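Local coordinates for cell envelope-related transcriptional attenuator domain-containing protein (Streptococcus agalactiae, PDB 3OKZ) that is of unknown function but belongs to the LytR/CpsA/Psr family, which suggests a role in building the bacterial cell envelope, at residues Pro19-Thr29 against Asn108-Met117; Leu123-Val132 against Glu188-Ile197. All blocks are in the same frame, centred on the assembly; numbering follows the deposited sequence.

Contact 1: residues Pro19-Thr29 against Asn108-Met117; sequences PFSILLMGVDT and NVDYFMQINM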
loop_
_atom_site.group_PDB
_atom_site.type_symbol
_atom_site.label_atom_id
_atom_site.label_comp_id
_atom_site.label_asym_id
_atom_site.label_seq_id
_atom_site.Cartn_x
_atom_site.Cartn_y
_atom_site.Cartn_z
ATOM N N PRO A 19 -2.401 15.159 12.160
ATOM C CA PRO A 19 -1.647 14.205 11.336
ATOM C C PRO A 19 -2.367 12.862 11.306
ATOM O O PRO A 19 -2.962 12.451 12.304
ATOM C CB PRO A 19 -0.311 14.109 12.059
ATOM C CG PRO A 19 -0.153 15.457 12.641
ATOM C CD PRO A 19 -1.524 15.751 13.183
ATOM N N PHE A 20 -2.323 12.161 10.181
ATOM C CA PHE A 20 -3.020 10.895 10.162
ATOM C C PHE A 20 -2.375 9.822 9.308
ATOM O O PHE A 20 -1.449 10.092 8.544
ATOM C CB PHE A 20 -4.461 11.120 9.735
ATOM C CG PHE A 20 -4.610 11.527 8.298
ATOM C CD1 PHE A 20 -4.838 10.570 7.310
ATOM C CD2 PHE A 20 -4.534 12.871 7.929
ATOM C CE1 PHE A 20 -4.993 10.949 5.975
ATOM C CE2 PHE A 20 -4.690 13.257 6.591
ATOM C CZ PHE A 20 -4.920 12.298 5.616
ATOM N N SER A 21 -2.870 8.596 9.477
ATOM C CA SER A 21 -2.380 7.444 8.737
ATOM C C SER A 21 -3.512 6.829 7.958
ATOM O O SER A 21 -4.626 6.681 8.461
ATOM C CB SER A 21 -1.794 6.386 9.676
ATOM O OG SER A 21 -2.788 5.759 10.476
ATOM N N ILE A 22 -3.221 6.495 6.713
ATOM C CA ILE A 22 -4.204 5.866 5.861
ATOM C C ILE A 22 -3.537 4.673 5.191
ATOM O O ILE A 22 -2.399 4.754 4.719
ATOM C CB ILE A 22 -4.723 6.847 4.792
ATOM C CG1 ILE A 22 -5.738 6.148 3.885
ATOM C CG2 ILE A 22 -3.561 7.405 4.000
ATOM C CD1 ILE A 22 -6.327 7.043 2.791
ATOM N N LEU A 23 -4.238 3.551 5.203
ATOM C CA LEU A 23 -3.742 2.347 4.574
ATOM C C LEU A 23 -4.235 2.424 3.155
ATOM O O LEU A 23 -5.441 2.328 2.898
ATOM C CB LEU A 23 -4.320 1.107 5.236
ATOM C CG LEU A 23 -3.855 -0.195 4.585
ATOM C CD1 LEU A 23 -2.340 -0.240 4.605
ATOM C CD2 LEU A 23 -4.423 -1.383 5.334
ATOM N N LEU A 24 -3.301 2.618 2.238
ATOM C CA LEU A 24 -3.626 2.712 0.831
ATOM C C LEU A 24 -3.440 1.327 0.202
ATOM O O LEU A 24 -2.391 0.697 0.354
ATOM C CB LEU A 24 -2.719 3.776 0.187
ATOM C CG LEU A 24 -2.925 4.259 -1.250
ATOM C CD1 LEU A 24 -2.293 3.280 -2.228
ATOM C CD2 LEU A 24 -4.420 4.439 -1.530
HETATM N N MSE A 25 -4.471 0.840 -0.477
HETATM C CA MSE A 25 -4.390 -0.473 -1.115
HETATM C C MSE A 25 -4.912 -0.556 -2.542
HETATM O O MSE A 25 -5.953 0.020 -2.893
HETATM C CB MSE A 25 -5.145 -1.511 -0.315
HETATM C CG MSE A 25 -4.737 -1.632 1.119
HETATM SE SE MSE A 25 -5.918 -2.916 1.935
HETATM C CE MSE A 25 -4.776 -4.453 1.846
ATOM N N GLY A 26 -4.169 -1.315 -3.341
ATOM C CA GLY A 26 -4.510 -1.554 -4.728
ATOM C C GLY A 26 -5.077 -2.953 -4.758
ATOM O O GLY A 26 -4.392 -3.939 -4.444
ATOM N N VAL A 27 -6.344 -3.060 -5.113
ATOM C CA VAL A 27 -6.952 -4.369 -5.138
ATOM C C VAL A 27 -7.235 -4.894 -6.535
ATOM O O VAL A 27 -7.726 -4.171 -7.399
ATOM C CB VAL A 27 -8.260 -4.367 -4.373
ATOM C CG1 VAL A 27 -8.802 -5.786 -4.307
ATOM C CG2 VAL A 27 -8.054 -3.778 -2.986
ATOM N N ASP A 28 -6.911 -6.161 -6.748
ATOM C CA ASP A 28 -7.188 -6.814 -8.016
ATOM C C ASP A 28 -8.479 -7.613 -7.780
ATOM O O ASP A 28 -8.465 -8.718 -7.223
ATOM C CB ASP A 28 -6.038 -7.732 -8.397
ATOM C CG ASP A 28 -6.283 -8.448 -9.692
ATOM O OD1 ASP A 28 -6.843 -7.827 -10.613
ATOM O OD2 ASP A 28 -5.900 -9.631 -9.791
ATOM N N THR A 29 -9.599 -7.018 -8.176
ATOM C CA THR A 29 -10.898 -7.636 -7.981
ATOM C C THR A 29 -11.288 -8.626 -9.073
ATOM O O THR A 29 -12.340 -9.256 -8.994
ATOM C CB THR A 29 -11.986 -6.553 -7.815
ATOM O OG1 THR A 29 -11.953 -5.659 -8.931
ATOM C CG2 THR A 29 -11.738 -5.752 -6.549
ATOM N N ASN A 108 -2.905 2.289 15.453
ATOM C CA ASN A 108 -4.256 2.360 14.925
ATOM C C ASN A 108 -4.177 3.190 13.651
ATOM O O ASN A 108 -3.674 4.324 13.638
ATOM C CB ASN A 108 -5.203 2.988 15.956
ATOM C CG ASN A 108 -5.573 2.007 17.085
ATOM O OD1 ASN A 108 -6.342 2.339 17.994
ATOM N ND2 ASN A 108 -5.025 0.792 17.020
ATOM N N VAL A 109 -4.645 2.598 12.568
ATOM C CA VAL A 109 -4.616 3.243 11.257
ATOM C C VAL A 109 -5.851 4.111 11.000
ATOM O O VAL A 109 -6.898 3.608 10.607
ATOM C CB VAL A 109 -4.515 2.174 10.142
ATOM C CG1 VAL A 109 -4.378 2.838 8.790
ATOM C CG2 VAL A 109 -3.346 1.257 10.414
ATOM N N ASP A 110 -5.712 5.411 11.207
ATOM C CA ASP A 110 -6.797 6.369 11.007
ATOM C C ASP A 110 -7.797 6.047 9.890
ATOM O O ASP A 110 -8.986 5.832 10.139
ATOM C CB ASP A 110 -6.192 7.753 10.768
ATOM C CG ASP A 110 -5.639 8.365 12.030
ATOM O OD1 ASP A 110 -4.668 9.139 11.949
ATOM O OD2 ASP A 110 -6.187 8.077 13.110
ATOM N N TYR A 111 -7.318 6.016 8.655
ATOM C CA TYR A 111 -8.204 5.746 7.536
ATOM C C TYR A 111 -7.788 4.546 6.700
ATOM O O TYR A 111 -6.913 3.775 7.080
ATOM C CB TYR A 111 -8.328 6.998 6.658
ATOM C CG TYR A 111 -8.776 8.196 7.450
ATOM C CD1 TYR A 111 -7.851 9.045 8.051
ATOM C CD2 TYR A 111 -10.133 8.419 7.693
ATOM C CE1 TYR A 111 -8.265 10.084 8.886
ATOM C CE2 TYR A 111 -10.557 9.452 8.529
ATOM C CZ TYR A 111 -9.621 10.276 9.126
ATOM O OH TYR A 111 -10.043 11.254 9.998
ATOM N N PHE A 112 -8.425 4.399 5.551
ATOM C CA PHE A 112 -8.155 3.279 4.681
ATOM C C PHE A 112 -8.730 3.565 3.304
ATOM O O PHE A 112 -9.855 4.053 3.165
ATOM C CB PHE A 112 -8.814 2.034 5.277
ATOM C CG PHE A 112 -9.200 1.007 4.268
ATOM C CD1 PHE A 112 -8.286 0.035 3.855
ATOM C CD2 PHE A 112 -10.478 1.023 3.709
ATOM C CE1 PHE A 112 -8.631 -0.911 2.894
ATOM C CE2 PHE A 112 -10.841 0.082 2.743
ATOM C CZ PHE A 112 -9.910 -0.889 2.334
HETATM N N MSE A 113 -7.952 3.260 2.279
HETATM C CA MSE A 113 -8.425 3.481 0.929
HETATM C C MSE A 113 -8.039 2.326 0.021
HETATM O O MSE A 113 -6.904 1.823 0.053
HETATM C CB MSE A 113 -7.859 4.785 0.379
HETATM C CG MSE A 113 -8.281 5.066 -1.049
HETATM SE SE MSE A 113 -7.582 6.712 -1.739
HETATM C CE MSE A 113 -9.052 7.870 -1.328
ATOM N N GLN A 114 -8.998 1.888 -0.780
ATOM C CA GLN A 114 -8.728 0.806 -1.709
ATOM C C GLN A 114 -9.208 1.188 -3.090
ATOM O O GLN A 114 -10.268 1.800 -3.237
ATOM C CB GLN A 114 -9.386 -0.494 -1.238
ATOM C CG GLN A 114 -10.904 -0.526 -1.244
ATOM C CD GLN A 114 -11.426 -1.740 -0.490
ATOM O OE1 GLN A 114 -10.744 -2.761 -0.382
ATOM N NE2 GLN A 114 -12.638 -1.637 0.029
ATOM N N ILE A 115 -8.393 0.852 -4.086
ATOM C CA ILE A 115 -8.689 1.139 -5.485
ATOM C C ILE A 115 -8.356 -0.089 -6.328
ATOM O O ILE A 115 -7.292 -0.690 -6.165
ATOM C CB ILE A 115 -7.855 2.339 -5.982
ATOM C CG1 ILE A 115 -8.067 3.527 -5.034
ATOM C CG2 ILE A 115 -8.271 2.723 -7.402
ATOM C CD1 ILE A 115 -7.507 4.851 -5.531
ATOM N N ASN A 116 -9.266 -0.481 -7.214
ATOM C CA ASN A 116 -9.014 -1.650 -8.052
ATOM C C ASN A 116 -8.166 -1.254 -9.243
ATOM O O ASN A 116 -7.875 -0.074 -9.446
ATOM C CB ASN A 116 -10.320 -2.291 -8.534
ATOM C CG ASN A 116 -11.163 -1.348 -9.339
ATOM O OD1 ASN A 116 -10.686 -0.728 -10.283
ATOM N ND2 ASN A 116 -12.428 -1.235 -8.975
HETATM N N MSE A 117 -7.791 -2.238 -10.047
HETATM C CA MSE A 117 -6.929 -1.976 -11.185
HETATM C C MSE A 117 -7.463 -0.984 -12.199
HETATM O O MSE A 117 -6.690 -0.237 -12.791
HETATM C CB MSE A 117 -6.547 -3.294 -11.857
HETATM C CG MSE A 117 -5.887 -4.286 -10.891
HETATM SE SE MSE A 117 -4.292 -3.592 -10.013
HETATM C CE MSE A 117 -5.034 -3.177 -8.278
HETATM O O HOH W 1 -3.113 6.953 13.119
#
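Strands 20-28 and 111-116 are parallel neighbours in the mixed seven-stranded sheet, with strand 41-51 flanking the first and strand 217-219 the second. The backbone ladder alternates: Y111 N to S21 O, L23 N to Y111 O, M113 N to L23 O (2.7 Å), M25 N to M113 O, I115 N to M25 O and V27 N to I115 O. The M113 N-H lies almost straight on L23 O (173°), whereas L23 N stands above the plane of the Y111 carbonyl. At the start of the pair, S21 N donates to D110 OD1 (3.1 Å) on its anti side, and a water joins S21 OG to N108 O.

On the face carrying I22, L24 and M113, the edge of the Y111 ring meets the face of F20 off-centre, planes at 90° and centroids 5.3 Å apart. I22, with CG1 anti to its backbone N (chi1 179°), extends CD1 to M113 CB (3.6 Å). L24 CD2 lies alongside the M113 chain, 3.9 Å from its SE. On the other face, M25 SE reaches the edge of the F112 ring, 3.5 Å from CE1, in a Met-aromatic contact.

Beyond the last bond of the ladder, N116 takes the N-cap position of helix 117-126, its OD1 accepting from G119 N. The pair forms part of the core of an alpha/beta fold, a mixed sheet with helix 93-105 against the M25 and F112 face and helix 178-200 at the L24 side, in this LytR/CpsA/Psr family domain.

Contact 2: residues Leu123-Val132 against Glu188-Ile197; sequences LVNAVGGITV and EVIQKVLKKI
K196 of helix 178-200 reaches across to backbone carbonyls of the turn that follows helix 117-126, while K192, one turn earlier, points at T131 O of the next strand. K196 bends at chi2 (69°) and chi4, laying its CB and CG against CG2 of V127 before NZ meets V127 O (2.8 Å) nearly end-on to the carbonyl. A second, weak bond from the same nitrogen goes to G129 O. V127 and G129 lie at the turn that ends helix 117-126, a Schellman motif in which G129 N returns to V124 O and G128 N to N125 O, and G128 has the positive phi of its C' position. The ammonium would therefore probably interact favourably with the helix end.

K192 is extended, and its NZ lies close to T131 O, at a distance too short to be trusted in detail. The same NZ forms a salt bridge with E188 OE2 (3.3 Å) on the preceding turn of its own helix.

The rest of the contact is largely apolar. V193 spreads its two methyls: CG1 touches L123 CG (3.6 Å), and CG2 meets V124 CG2 (3.7 Å) at about a right angle between side chains. I130 CD1 reaches V189 CG1 (3.9 Å).

Helix 203-212 adds I209 against L123 and V127, helix 162-168 brings A165 to V124 and Y168 to V132 and V189, and strand 156-160 pairs with strand 130-134.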
loop_
_atom_site.group_PDB
_atom_site.type_symbol
_atom_site.label_atom_id
_atom_site.label_comp_id
_atom_site.label_asym_id
_atom_site.label_seq_id
_atom_site.Cartn_x
_atom_site.Cartn_y
_atom_site.Cartn_z
ATOM N N LEU A 123 -7.193 6.515 -13.094
ATOM C CA LEU A 123 -6.539 7.586 -12.353
ATOM C C LEU A 123 -5.350 8.164 -13.112
ATOM O O LEU A 123 -5.230 9.377 -13.267
ATOM C CB LEU A 123 -6.102 7.071 -10.983
ATOM C CG LEU A 123 -5.638 8.121 -9.977
ATOM C CD1 LEU A 123 -6.613 9.308 -9.939
ATOM C CD2 LEU A 123 -5.495 7.438 -8.609
ATOM N N VAL A 124 -4.468 7.298 -13.585
ATOM C CA VAL A 124 -3.327 7.767 -14.345
ATOM C C VAL A 124 -3.824 8.544 -15.566
ATOM O O VAL A 124 -3.414 9.680 -15.794
ATOM C CB VAL A 124 -2.444 6.586 -14.805
ATOM C CG1 VAL A 124 -1.425 7.060 -15.828
ATOM C CG2 VAL A 124 -1.748 5.965 -13.598
ATOM N N ASN A 125 -4.725 7.944 -16.335
ATOM C CA ASN A 125 -5.243 8.602 -17.528
ATOM C C ASN A 125 -5.938 9.925 -17.221
ATOM O O ASN A 125 -5.858 10.869 -18.001
ATOM C CB ASN A 125 -6.198 7.676 -18.292
ATOM C CG ASN A 125 -5.462 6.563 -19.076
ATOM O OD1 ASN A 125 -4.326 6.743 -19.536
ATOM N ND2 ASN A 125 -6.126 5.425 -19.254
ATOM N N ALA A 126 -6.598 10.007 -16.072
ATOM C CA ALA A 126 -7.302 11.228 -15.704
ATOM C C ALA A 126 -6.384 12.438 -15.563
ATOM O O ALA A 126 -6.819 13.562 -15.781
ATOM C CB ALA A 126 -8.063 11.021 -14.429
ATOM N N VAL A 127 -5.128 12.222 -15.183
ATOM C CA VAL A 127 -4.204 13.342 -15.045
ATOM C C VAL A 127 -3.362 13.448 -16.308
ATOM O O VAL A 127 -2.227 13.940 -16.285
ATOM C CB VAL A 127 -3.269 13.191 -13.804
ATOM C CG1 VAL A 127 -4.092 12.940 -12.570
ATOM C CG2 VAL A 127 -2.263 12.062 -14.017
ATOM N N GLY A 128 -3.922 12.982 -17.416
ATOM C CA GLY A 128 -3.202 13.052 -18.675
ATOM C C GLY A 128 -1.946 12.202 -18.726
ATOM O O GLY A 128 -0.935 12.603 -19.299
ATOM N N GLY A 129 -2.009 11.027 -18.108
ATOM C CA GLY A 129 -0.877 10.112 -18.102
ATOM C C GLY A 129 0.352 10.595 -17.363
ATOM O O GLY A 129 0.418 11.750 -16.933
ATOM N N ILE A 130 1.324 9.702 -17.202
ATOM C CA ILE A 130 2.570 10.050 -16.519
ATOM C C ILE A 130 3.785 9.586 -17.306
ATOM O O ILE A 130 3.677 8.739 -18.217
ATOM C CB ILE A 130 2.669 9.420 -15.142
ATOM C CG1 ILE A 130 2.743 7.898 -15.279
ATOM C CG2 ILE A 130 1.496 9.866 -14.280
ATOM C CD1 ILE A 130 2.933 7.187 -13.958
ATOM N N THR A 131 4.938 10.137 -16.917
ATOM C CA THR A 131 6.228 9.860 -17.539
ATOM C C THR A 131 7.149 9.029 -16.651
ATOM O O THR A 131 7.490 9.457 -15.553
ATOM C CB THR A 131 6.935 11.197 -17.878
ATOM O OG1 THR A 131 6.254 11.819 -18.970
ATOM C CG2 THR A 131 8.391 10.986 -18.254
ATOM N N VAL A 132 7.544 7.844 -17.128
ATOM C CA VAL A 132 8.462 6.973 -16.386
ATOM C C VAL A 132 9.607 6.514 -17.272
ATOM O O VAL A 132 9.481 6.483 -18.494
ATOM C CB VAL A 132 7.784 5.694 -15.839
ATOM C CG1 VAL A 132 6.769 6.056 -14.765
ATOM C CG2 VAL A 132 7.161 4.898 -16.986
ATOM N N GLU A 188 6.393 4.883 -7.149
ATOM C CA GLU A 188 6.615 5.878 -8.173
ATOM C C GLU A 188 5.312 6.287 -8.831
ATOM O O GLU A 188 4.981 7.470 -8.883
ATOM C CB GLU A 188 7.549 5.307 -9.234
ATOM C CG GLU A 188 7.936 6.255 -10.343
ATOM C CD GLU A 188 8.880 5.587 -11.314
ATOM O OE1 GLU A 188 9.626 4.686 -10.861
ATOM O OE2 GLU A 188 8.885 5.960 -12.512
ATOM N N VAL A 189 4.573 5.311 -9.351
ATOM C CA VAL A 189 3.315 5.619 -10.017
ATOM C C VAL A 189 2.393 6.414 -9.077
ATOM O O VAL A 189 1.771 7.390 -9.493
ATOM C CB VAL A 189 2.601 4.324 -10.520
ATOM C CG1 VAL A 189 1.381 4.682 -11.348
ATOM C CG2 VAL A 189 3.544 3.511 -11.387
ATOM N N ILE A 190 2.322 6.013 -7.812
ATOM C CA ILE A 190 1.472 6.717 -6.861
ATOM C C ILE A 190 1.925 8.157 -6.690
ATOM O O ILE A 190 1.132 9.091 -6.853
ATOM C CB ILE A 190 1.455 6.001 -5.479
ATOM C CG1 ILE A 190 0.353 4.947 -5.467
ATOM C CG2 ILE A 190 1.168 6.990 -4.350
ATOM C CD1 ILE A 190 -1.031 5.529 -5.653
ATOM N N GLN A 191 3.202 8.336 -6.376
ATOM C CA GLN A 191 3.765 9.669 -6.172
ATOM C C GLN A 191 3.571 10.588 -7.358
ATOM O O GLN A 191 3.218 11.752 -7.187
ATOM C CB GLN A 191 5.258 9.573 -5.865
ATOM C CG GLN A 191 5.568 8.811 -4.592
ATOM C CD GLN A 191 7.044 8.563 -4.430
ATOM O OE1 GLN A 191 7.841 9.501 -4.416
ATOM N NE2 GLN A 191 7.424 7.298 -4.312
ATOM N N LYS A 192 3.797 10.064 -8.560
ATOM C CA LYS A 192 3.664 10.866 -9.770
ATOM C C LYS A 192 2.231 11.295 -10.073
ATOM O O LYS A 192 1.993 12.433 -10.480
ATOM C CB LYS A 192 4.256 10.113 -10.961
ATOM C CG LYS A 192 5.785 10.016 -10.907
ATOM C CD LYS A 192 6.405 9.543 -12.229
ATOM C CE LYS A 192 7.913 9.743 -12.180
ATOM N NZ LYS A 192 8.625 9.115 -13.316
ATOM N N VAL A 193 1.282 10.386 -9.875
ATOM C CA VAL A 193 -0.121 10.694 -10.109
ATOM C C VAL A 193 -0.590 11.756 -9.127
ATOM O O VAL A 193 -1.515 12.511 -9.418
ATOM C CB VAL A 193 -0.992 9.436 -9.979
ATOM C CG1 VAL A 193 -2.446 9.813 -9.721
ATOM C CG2 VAL A 193 -0.887 8.638 -11.256
ATOM N N LEU A 194 0.039 11.814 -7.962
ATOM C CA LEU A 194 -0.317 12.841 -7.000
ATOM C C LEU A 194 0.271 14.169 -7.462
ATOM O O LEU A 194 -0.423 15.185 -7.512
ATOM C CB LEU A 194 0.230 12.488 -5.632
ATOM C CG LEU A 194 -0.756 11.672 -4.814
ATOM C CD1 LEU A 194 -0.007 10.917 -3.733
ATOM C CD2 LEU A 194 -1.834 12.604 -4.232
ATOM N N LYS A 195 1.555 14.148 -7.813
ATOM C CA LYS A 195 2.246 15.344 -8.273
ATOM C C LYS A 195 1.421 15.978 -9.379
ATOM O O LYS A 195 1.220 17.188 -9.405
ATOM C CB LYS A 195 3.633 14.991 -8.813
ATOM C CG LYS A 195 4.522 16.201 -9.069
ATOM C CD LYS A 195 5.754 15.875 -9.922
ATOM C CE LYS A 195 5.415 15.786 -11.416
ATOM N NZ LYS A 195 4.421 14.718 -11.750
ATOM N N LYS A 196 0.947 15.134 -10.290
ATOM C CA LYS A 196 0.133 15.554 -11.423
ATOM C C LYS A 196 -1.174 16.165 -10.910
ATOM O O LYS A 196 -1.509 17.302 -11.244
ATOM C CB LYS A 196 -0.164 14.340 -12.312
ATOM C CG LYS A 196 -0.093 14.577 -13.822
ATOM C CD LYS A 196 1.315 14.837 -14.294
ATOM C CE LYS A 196 1.498 14.398 -15.724
ATOM N NZ LYS A 196 0.397 14.862 -16.582
ATOM N N ILE A 197 -1.908 15.417 -10.094
ATOM C CA ILE A 197 -3.159 15.933 -9.548
ATOM C C ILE A 197 -2.907 17.313 -8.930
ATOM O O ILE A 197 -3.386 18.324 -9.434
ATOM C CB ILE A 197 -3.740 14.990 -8.456
ATOM C CG1 ILE A 197 -4.021 13.611 -9.035
ATOM C CG2 ILE A 197 -5.045 15.528 -7.947
ATOM C CD1 ILE A 197 -4.233 12.571 -7.981
#

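How the contacts relate
From the N terminus, contact 1 comes first: between 19-29 and 108-117 the chain makes strands 41-51 and 56-62 and helix 93-105, among other elements, 78 residues in all, before the loop closes. The chain then runs directly from strand 111-116 into helix 117-126, whose last turn opens contact 2. That contact closes 55 residues later, after strand 156-160 and helix 162-168, when helix 178-200 returns. The two are in series, neither nested nor crossed, with centres about 18 Å apart. They nevertheless touch, L24 CD1 lying 4.3 Å from I190 CD1, so helix 178-200 links the central sheet to the two-stranded antiparallel sheet of strands 130-134 and 156-160.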